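Local coordinates for protein dihydropteroate synthase (Stenotrophomonas maltophilia, PDB 7L6P) that probably catalyses the condensation of para-aminobenzoate with 6-hydroxymethyl-7,8-dihydropterin diphosphate to give 7,8-dihydropteroate, the precursor of folates, with magnesium as cofactor, at residues A19-R24 against Q97-T102; L67-G72 against I267-D272; G132-G137 against V179-A184. One frame throughout, in Å; residues are numbered along the deposited sequence.

Interaction 1 (A19-R24 against Q97-T102); sequences AGRILR and QLAART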
# COMPACT_ATOMS: atom_id res chain seq x y z
N ALA A 19 20.09 23.83 1.69
CA ALA A 19 21.29 24.42 2.28
C ALA A 19 22.53 23.62 1.89
O ALA A 19 23.39 23.31 2.71
CB ALA A 19 21.17 24.53 3.80
N GLY A 20 22.62 23.28 0.61
CA GLY A 20 23.74 22.56 0.07
C GLY A 20 23.49 21.08 -0.11
O GLY A 20 24.16 20.45 -0.93
N ARG A 21 22.51 20.52 0.60
CA ARG A 21 22.20 19.10 0.50
C ARG A 21 21.15 18.91 -0.58
O ARG A 21 19.98 19.23 -0.38
CB ARG A 21 21.73 18.57 1.85
CG ARG A 21 22.65 18.96 3.00
CD ARG A 21 22.48 18.07 4.21
NE ARG A 21 23.41 18.44 5.28
CZ ARG A 21 23.64 17.71 6.36
NH1 ARG A 21 23.05 16.54 6.56
NH2 ARG A 21 24.50 18.17 7.28
N ILE A 22 21.57 18.39 -1.74
CA ILE A 22 20.66 18.24 -2.87
C ILE A 22 19.74 17.05 -2.61
O ILE A 22 20.18 15.97 -2.19
CB ILE A 22 21.44 18.05 -4.18
CG1 ILE A 22 22.31 19.28 -4.49
CG2 ILE A 22 20.49 17.80 -5.33
CD1 ILE A 22 21.52 20.53 -4.77
N LEU A 23 18.45 17.25 -2.90
CA LEU A 23 17.41 16.23 -2.81
C LEU A 23 16.73 16.13 -4.17
O LEU A 23 16.00 17.04 -4.57
CB LEU A 23 16.40 16.58 -1.72
CG LEU A 23 15.18 15.69 -1.49
CD1 LEU A 23 15.57 14.35 -0.82
CD2 LEU A 23 14.11 16.45 -0.67
N ARG A 24 17.00 15.05 -4.89
CA ARG A 24 16.41 14.86 -6.21
C ARG A 24 14.97 14.41 -6.07
O ARG A 24 14.64 13.59 -5.21
CB ARG A 24 17.21 13.82 -7.00
CG ARG A 24 18.50 14.34 -7.61
CD ARG A 24 18.44 14.40 -9.14
NE ARG A 24 18.22 13.09 -9.76
CZ ARG A 24 17.80 12.91 -11.01
NH1 ARG A 24 17.52 13.94 -11.80
NH2 ARG A 24 17.66 11.67 -11.47
N GLN A 97 23.43 17.93 16.01
CA GLN A 97 24.07 16.61 16.01
C GLN A 97 23.68 15.80 14.78
O GLN A 97 24.54 15.17 14.15
CB GLN A 97 23.71 15.86 17.29
CG GLN A 97 24.69 16.10 18.42
CD GLN A 97 24.15 15.64 19.76
OE1 GLN A 97 24.30 14.47 20.15
NE2 GLN A 97 23.50 16.55 20.49
N LEU A 98 22.39 15.77 14.44
CA LEU A 98 21.96 15.02 13.26
C LEU A 98 22.59 15.57 11.99
O LEU A 98 22.89 14.81 11.06
CB LEU A 98 20.44 15.03 13.15
CG LEU A 98 19.74 14.05 14.08
CD1 LEU A 98 18.24 14.27 14.02
CD2 LEU A 98 20.09 12.62 13.71
N ALA A 99 22.76 16.89 11.91
CA ALA A 99 23.42 17.49 10.76
C ALA A 99 24.85 16.98 10.62
O ALA A 99 25.35 16.77 9.51
CB ALA A 99 23.40 19.01 10.86
N ALA A 100 25.53 16.78 11.75
CA ALA A 100 26.92 16.36 11.74
C ALA A 100 27.11 14.87 11.52
O ALA A 100 28.23 14.43 11.25
CB ALA A 100 27.60 16.78 13.05
N ARG A 101 26.05 14.06 11.65
CA ARG A 101 26.18 12.61 11.58
C ARG A 101 25.41 11.97 10.44
O ARG A 101 25.44 10.74 10.31
CB ARG A 101 25.77 11.99 12.92
CG ARG A 101 26.75 12.37 14.03
CD ARG A 101 26.20 12.15 15.42
NE ARG A 101 26.03 10.74 15.73
CZ ARG A 101 25.70 10.28 16.93
NH1 ARG A 101 25.51 11.11 17.95
NH2 ARG A 101 25.57 8.97 17.12
N THR A 102 24.72 12.76 9.61
CA THR A 102 24.07 12.26 8.40
C THR A 102 24.35 13.24 7.27
O THR A 102 24.70 14.40 7.49
CB THR A 102 22.55 12.10 8.55
OG1 THR A 102 21.94 13.40 8.63
CG2 THR A 102 22.19 11.35 9.80

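Interaction 2 (L67-G72 against I267-D272); sequences LLDIGG and IVRVHD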
# COMPACT_ATOMS: atom_id res chain seq x y z
N LEU A 67 15.14 12.29 4.22
CA LEU A 67 15.24 13.53 4.97
C LEU A 67 14.48 13.35 6.27
O LEU A 67 13.64 12.46 6.40
CB LEU A 67 14.73 14.73 4.15
CG LEU A 67 13.25 14.84 3.76
CD1 LEU A 67 12.93 16.29 3.32
CD2 LEU A 67 12.87 13.86 2.66
N LEU A 68 14.81 14.20 7.24
CA LEU A 68 14.24 14.12 8.58
C LEU A 68 13.60 15.44 8.96
O LEU A 68 14.05 16.51 8.55
CB LEU A 68 15.33 13.75 9.59
CG LEU A 68 16.02 12.42 9.34
CD1 LEU A 68 17.11 12.23 10.36
CD2 LEU A 68 15.02 11.26 9.39
N ASP A 69 12.52 15.37 9.74
CA ASP A 69 11.78 16.56 10.16
C ASP A 69 11.81 16.63 11.68
O ASP A 69 11.28 15.74 12.35
CB ASP A 69 10.34 16.53 9.66
CG ASP A 69 9.69 17.90 9.73
OD1 ASP A 69 10.40 18.90 9.44
OD2 ASP A 69 8.48 17.98 10.07
N ILE A 70 12.42 17.68 12.23
CA ILE A 70 12.66 17.81 13.66
C ILE A 70 11.66 18.79 14.24
O ILE A 70 11.56 19.93 13.78
CB ILE A 70 14.10 18.26 13.95
CG1 ILE A 70 15.10 17.45 13.12
CG2 ILE A 70 14.41 18.13 15.43
CD1 ILE A 70 14.98 15.97 13.29
N GLY A 71 10.91 18.36 15.24
CA GLY A 71 9.89 19.19 15.86
C GLY A 71 9.89 19.05 17.37
O GLY A 71 10.14 17.96 17.91
N GLY A 72 9.57 20.15 18.04
CA GLY A 72 9.61 20.26 19.49
C GLY A 72 8.27 20.47 20.16
O GLY A 72 8.20 20.51 21.39
N ILE A 267 7.16 14.14 -1.89
CA ILE A 267 7.69 13.82 -0.57
C ILE A 267 6.54 13.30 0.28
O ILE A 267 5.43 13.86 0.25
CB ILE A 267 8.36 15.03 0.10
CG1 ILE A 267 9.44 15.63 -0.81
CG2 ILE A 267 8.96 14.63 1.45
CD1 ILE A 267 10.17 16.83 -0.18
N VAL A 268 6.80 12.25 1.05
CA VAL A 268 5.85 11.74 2.02
C VAL A 268 6.50 11.81 3.39
O VAL A 268 7.69 11.51 3.56
CB VAL A 268 5.39 10.30 1.70
CG1 VAL A 268 4.44 10.31 0.49
CG2 VAL A 268 6.58 9.38 1.46
N ARG A 269 5.73 12.28 4.35
CA ARG A 269 6.17 12.45 5.73
C ARG A 269 5.57 11.32 6.56
O ARG A 269 4.35 11.20 6.64
CB ARG A 269 5.72 13.83 6.23
CG ARG A 269 6.25 14.22 7.57
CD ARG A 269 5.82 15.63 7.87
NE ARG A 269 6.33 16.08 9.15
CZ ARG A 269 5.71 15.85 10.30
NH1 ARG A 269 4.53 15.26 10.32
NH2 ARG A 269 6.29 16.21 11.44
N VAL A 270 6.42 10.45 7.11
CA VAL A 270 5.97 9.17 7.64
C VAL A 270 6.69 8.85 8.95
O VAL A 270 7.81 9.30 9.18
CB VAL A 270 6.20 7.99 6.65
CG1 VAL A 270 5.74 8.33 5.25
CG2 VAL A 270 7.66 7.62 6.62
N HIS A 271 6.01 8.08 9.81
CA HIS A 271 6.67 7.43 10.94
C HIS A 271 7.35 6.14 10.51
O HIS A 271 8.49 5.86 10.90
CB HIS A 271 5.68 7.07 12.06
CG HIS A 271 4.92 8.24 12.62
ND1 HIS A 271 3.73 8.67 12.08
CD2 HIS A 271 5.18 9.04 13.68
CE1 HIS A 271 3.30 9.71 12.78
NE2 HIS A 271 4.16 9.95 13.75
N ASP A 272 6.66 5.33 9.71
CA ASP A 272 7.10 3.99 9.33
C ASP A 272 7.88 4.08 8.03
O ASP A 272 7.36 3.87 6.93
CB ASP A 272 5.90 3.08 9.22
CG ASP A 272 5.03 3.18 10.44
OD1 ASP A 272 5.42 2.62 11.48
OD2 ASP A 272 3.98 3.87 10.38

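Interaction 3 (G132-G137 against V179-A184); sequences GLRQEG and VQRLFA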
# COMPACT_ATOMS: atom_id res chain seq x y z
N GLY A 132 1.78 27.90 7.28
CA GLY A 132 1.93 28.55 5.98
C GLY A 132 2.57 29.91 6.05
O GLY A 132 2.14 30.82 5.33
N LEU A 133 3.59 30.07 6.89
CA LEU A 133 4.26 31.36 7.10
C LEU A 133 3.30 32.46 7.53
O LEU A 133 3.57 33.63 7.29
CB LEU A 133 5.04 31.79 5.84
CG LEU A 133 6.12 30.83 5.31
CD1 LEU A 133 6.80 31.36 4.06
CD2 LEU A 133 7.17 30.53 6.38
N ARG A 134 2.15 32.12 8.12
CA ARG A 134 1.22 33.14 8.57
C ARG A 134 1.52 33.67 9.96
O ARG A 134 0.89 34.64 10.37
CB ARG A 134 -0.22 32.62 8.54
CG ARG A 134 -0.89 32.69 7.19
CD ARG A 134 -2.30 32.17 7.29
NE ARG A 134 -2.35 30.75 7.66
CZ ARG A 134 -3.47 30.10 7.93
NH1 ARG A 134 -4.64 30.71 7.91
NH2 ARG A 134 -3.42 28.80 8.22
N GLN A 135 2.41 33.05 10.71
CA GLN A 135 2.74 33.59 12.02
C GLN A 135 3.47 34.91 11.83
O GLN A 135 4.21 35.09 10.87
CB GLN A 135 3.61 32.59 12.80
CG GLN A 135 3.78 32.91 14.28
CD GLN A 135 2.46 32.93 15.03
OE1 GLN A 135 1.68 31.99 14.95
NE2 GLN A 135 2.20 34.02 15.72
N GLU A 136 3.25 35.83 12.77
CA GLU A 136 3.81 37.18 12.65
C GLU A 136 5.33 37.10 12.49
O GLU A 136 6.01 36.49 13.31
CB GLU A 136 3.43 37.99 13.89
CG GLU A 136 3.84 39.44 13.85
CD GLU A 136 3.09 40.22 12.79
OE1 GLU A 136 1.89 39.91 12.55
OE2 GLU A 136 3.70 41.12 12.17
N GLY A 137 5.86 37.69 11.41
CA GLY A 137 7.29 37.65 11.13
C GLY A 137 7.80 36.41 10.41
O GLY A 137 8.98 36.35 10.06
N VAL A 179 -2.57 29.27 -3.38
CA VAL A 179 -2.24 30.31 -4.36
C VAL A 179 -1.84 31.60 -3.65
O VAL A 179 -0.88 32.27 -4.05
CB VAL A 179 -3.42 30.55 -5.32
CG1 VAL A 179 -3.30 31.92 -5.98
CG2 VAL A 179 -3.48 29.47 -6.38
N GLN A 180 -2.54 31.95 -2.56
CA GLN A 180 -2.28 33.22 -1.89
C GLN A 180 -1.04 33.19 -1.03
O GLN A 180 -0.31 34.18 -0.96
CB GLN A 180 -3.50 33.63 -1.05
CG GLN A 180 -3.52 35.06 -0.64
CD GLN A 180 -2.79 35.31 0.66
OE1 GLN A 180 -2.53 34.39 1.42
NE2 GLN A 180 -2.45 36.57 0.92
N ARG A 181 -0.75 32.05 -0.42
CA ARG A 181 0.50 31.90 0.33
C ARG A 181 1.70 31.91 -0.61
O ARG A 181 2.75 32.46 -0.27
CB ARG A 181 0.47 30.61 1.15
CG ARG A 181 -0.70 30.48 2.11
CD ARG A 181 -0.89 31.75 2.93
NE ARG A 181 0.31 32.13 3.65
CZ ARG A 181 0.62 33.39 3.97
NH1 ARG A 181 -0.17 34.40 3.65
NH2 ARG A 181 1.77 33.63 4.61
N LEU A 182 1.57 31.29 -1.79
CA LEU A 182 2.66 31.33 -2.76
C LEU A 182 2.90 32.76 -3.24
O LEU A 182 4.05 33.21 -3.30
CB LEU A 182 2.37 30.40 -3.95
CG LEU A 182 2.47 28.88 -3.71
CD1 LEU A 182 1.75 28.08 -4.80
CD2 LEU A 182 3.92 28.42 -3.61
N PHE A 183 1.83 33.51 -3.54
CA PHE A 183 2.01 34.90 -3.95
C PHE A 183 2.63 35.74 -2.85
O PHE A 183 3.51 36.56 -3.10
CB PHE A 183 0.71 35.54 -4.42
CG PHE A 183 0.88 36.98 -4.80
CD1 PHE A 183 1.38 37.31 -6.05
CD2 PHE A 183 0.54 38.00 -3.92
CE1 PHE A 183 1.57 38.63 -6.42
CE2 PHE A 183 0.71 39.31 -4.26
CZ PHE A 183 1.23 39.64 -5.54
N ALA A 184 2.15 35.58 -1.61
CA ALA A 184 2.74 36.33 -0.51
C ALA A 184 4.21 35.97 -0.36
O ALA A 184 5.06 36.85 -0.15
CB ALA A 184 1.97 36.08 0.78

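Interaction 1 (A19-R24 against Q97-T102)
Arg21 reaches from strand 21-24 to the last turn of helix 84-101 and the loop after it, and presents its guanidinium to two backbone carbonyls, those of Ala99 and Thr102. The chain runs extended from CG to NE, with CG anti to the carbonyl carbon (chi1 -49°), which carries the charged end across a gap of 10.5 Å between Arg21 CA and Ala99 CA. The two terminal nitrogens divide the work. Arg21 NH2 gives a nearly straight bond to Ala99 O (2.8 Å, 169° at the hydrogen), and that oxygen lies at the edge of the guanidinium, close to its plane; Ala99 CB sits 3.8 Å from Arg21 NH2. Arg21 NH1 makes a weak, strongly bent bond to Thr102 O, a carbonyl of the following loop, at 2.9 Å, and its stronger partner is the carbonyl of Val104, just beyond the segment. Thr102 turns its hydroxyl back on the helix, where Thr102 OG1 donates to Leu98 O at 3.0 Å. Ala99 O lies near the negative pole of the helix dipole, so a positive guanidinium beside it is probably favourable. Arg21 thus joins the N-terminal hairpin to the barrel through the backbone carbonyls of Ala99, Thr102 and Val104.

Interaction 2 (L67-G72 against I267-D272)
Asp69 and Arg269 meet inside the barrel in a side-on salt bridge in which both NE and NH2 of the arginine converge on a single carboxylate oxygen. The distances to Asp69 OD2 are 3.0 Å from Arg269 NE and 3.1 Å from Arg269 NH2, with the oxygen at the guanidinium edge, near its plane. The two flat groups stand almost perpendicular, their planes 84° apart, and the nitrogens come to OD2 from its anti side: NH2 uses the anti lone pair, whereas NE lies 33° out of the carboxylate plane. Arg269 gets there with CG anti to its backbone N (chi1 -172°) and an extended chain. Two residues earlier on each strand, Leu67 CD2 rests 4.2 Å from Ile267 CG2, and these side chains cross at about a right angle.

The next shell fixes the pair. Ser107 OG bonds to Asp69 OD1 and Asn128 ND2 to OD2, so both carboxylate oxygens are held. Arg269 NH2 forms a second salt bridge with Asp109, whose OD2 lies close to Asp69 OD2, and the arginine chain lies against Met31 and Ile33 of strand 29-35. A bound imidazole, probably from the crystallisation liquor, sits in the active site, about 3 Å from the Arg269 side chain at the nearest atoms.

The resulting polar network, with an apolar contact beside it, joins strands 67-71 and 267-270, the two neighbours of strand 29-35, inside the barrel. Asp69 and Asp109 share one cation, whose charge probably offsets their mutual repulsion.

Interaction 3 (G132-G137 against V179-A184)
The loop that follows strand 126-129 of the barrel is fastened to helix 170-188 by one buried arginine. Arg181 folds its chain at chi2 and chi3 (-47° and -56°), which curls the guanidinium back to the carbonyl of Gly132. Both NE and NH2 donate to that oxygen, side-on, at 2.8 Å from Arg181 NE and 2.9 Å from Arg181 NH2 to Gly132 O. The two nitrogens lie in the carbonyl plane, and together they fix the rotation of the group. Its third nitrogen is tethered within the helix, where Arg181 NH1 donates to Gln180 OE1 at 3.2 Å. Arg134 crosses over one face, its CG lying 3.6 Å from Arg181 CZ, above the centre of the guanidinium. The polar end of Arg134 is bonded elsewhere, NE to Tyr131 O and NH2 to Met154 O, with its aliphatic part against Arg181. Leu133 CB approaches at the guanidinium edge, 3.9 Å from Arg181 NH2. Gly132 takes a positive phi (67°), and Leu133 after it does too, so the chain bends sharply here. This is a strand-to-helix loop of the TIM barrel, lying between strand 126-129 and helix 138-145, braced by a later helix of the outer layer.

The three contacts sample different layers of one TIM barrel. Interaction 2 lies inside the eight-stranded barrel, between the two strands that flank strand 29-35. Interaction 1 lies about 14 Å away, centre to centre, and touches it: Leu98 of helix 84-101 packs on Ile70, and Leu23 of the hairpin packs on Ile267 and Leu67, which sets the hairpin against the apolar end of interaction 2. Interaction 3 stands apart, its centre about 22 Å from that of interaction 2 and 26 Å from that of interaction 1. In sequence, interactions 1 and 2 alternate their segments, whereas both segments of interaction 3 fall between those of interaction 2. Hairpin, strands and an outer helix are therefore joined at separate places.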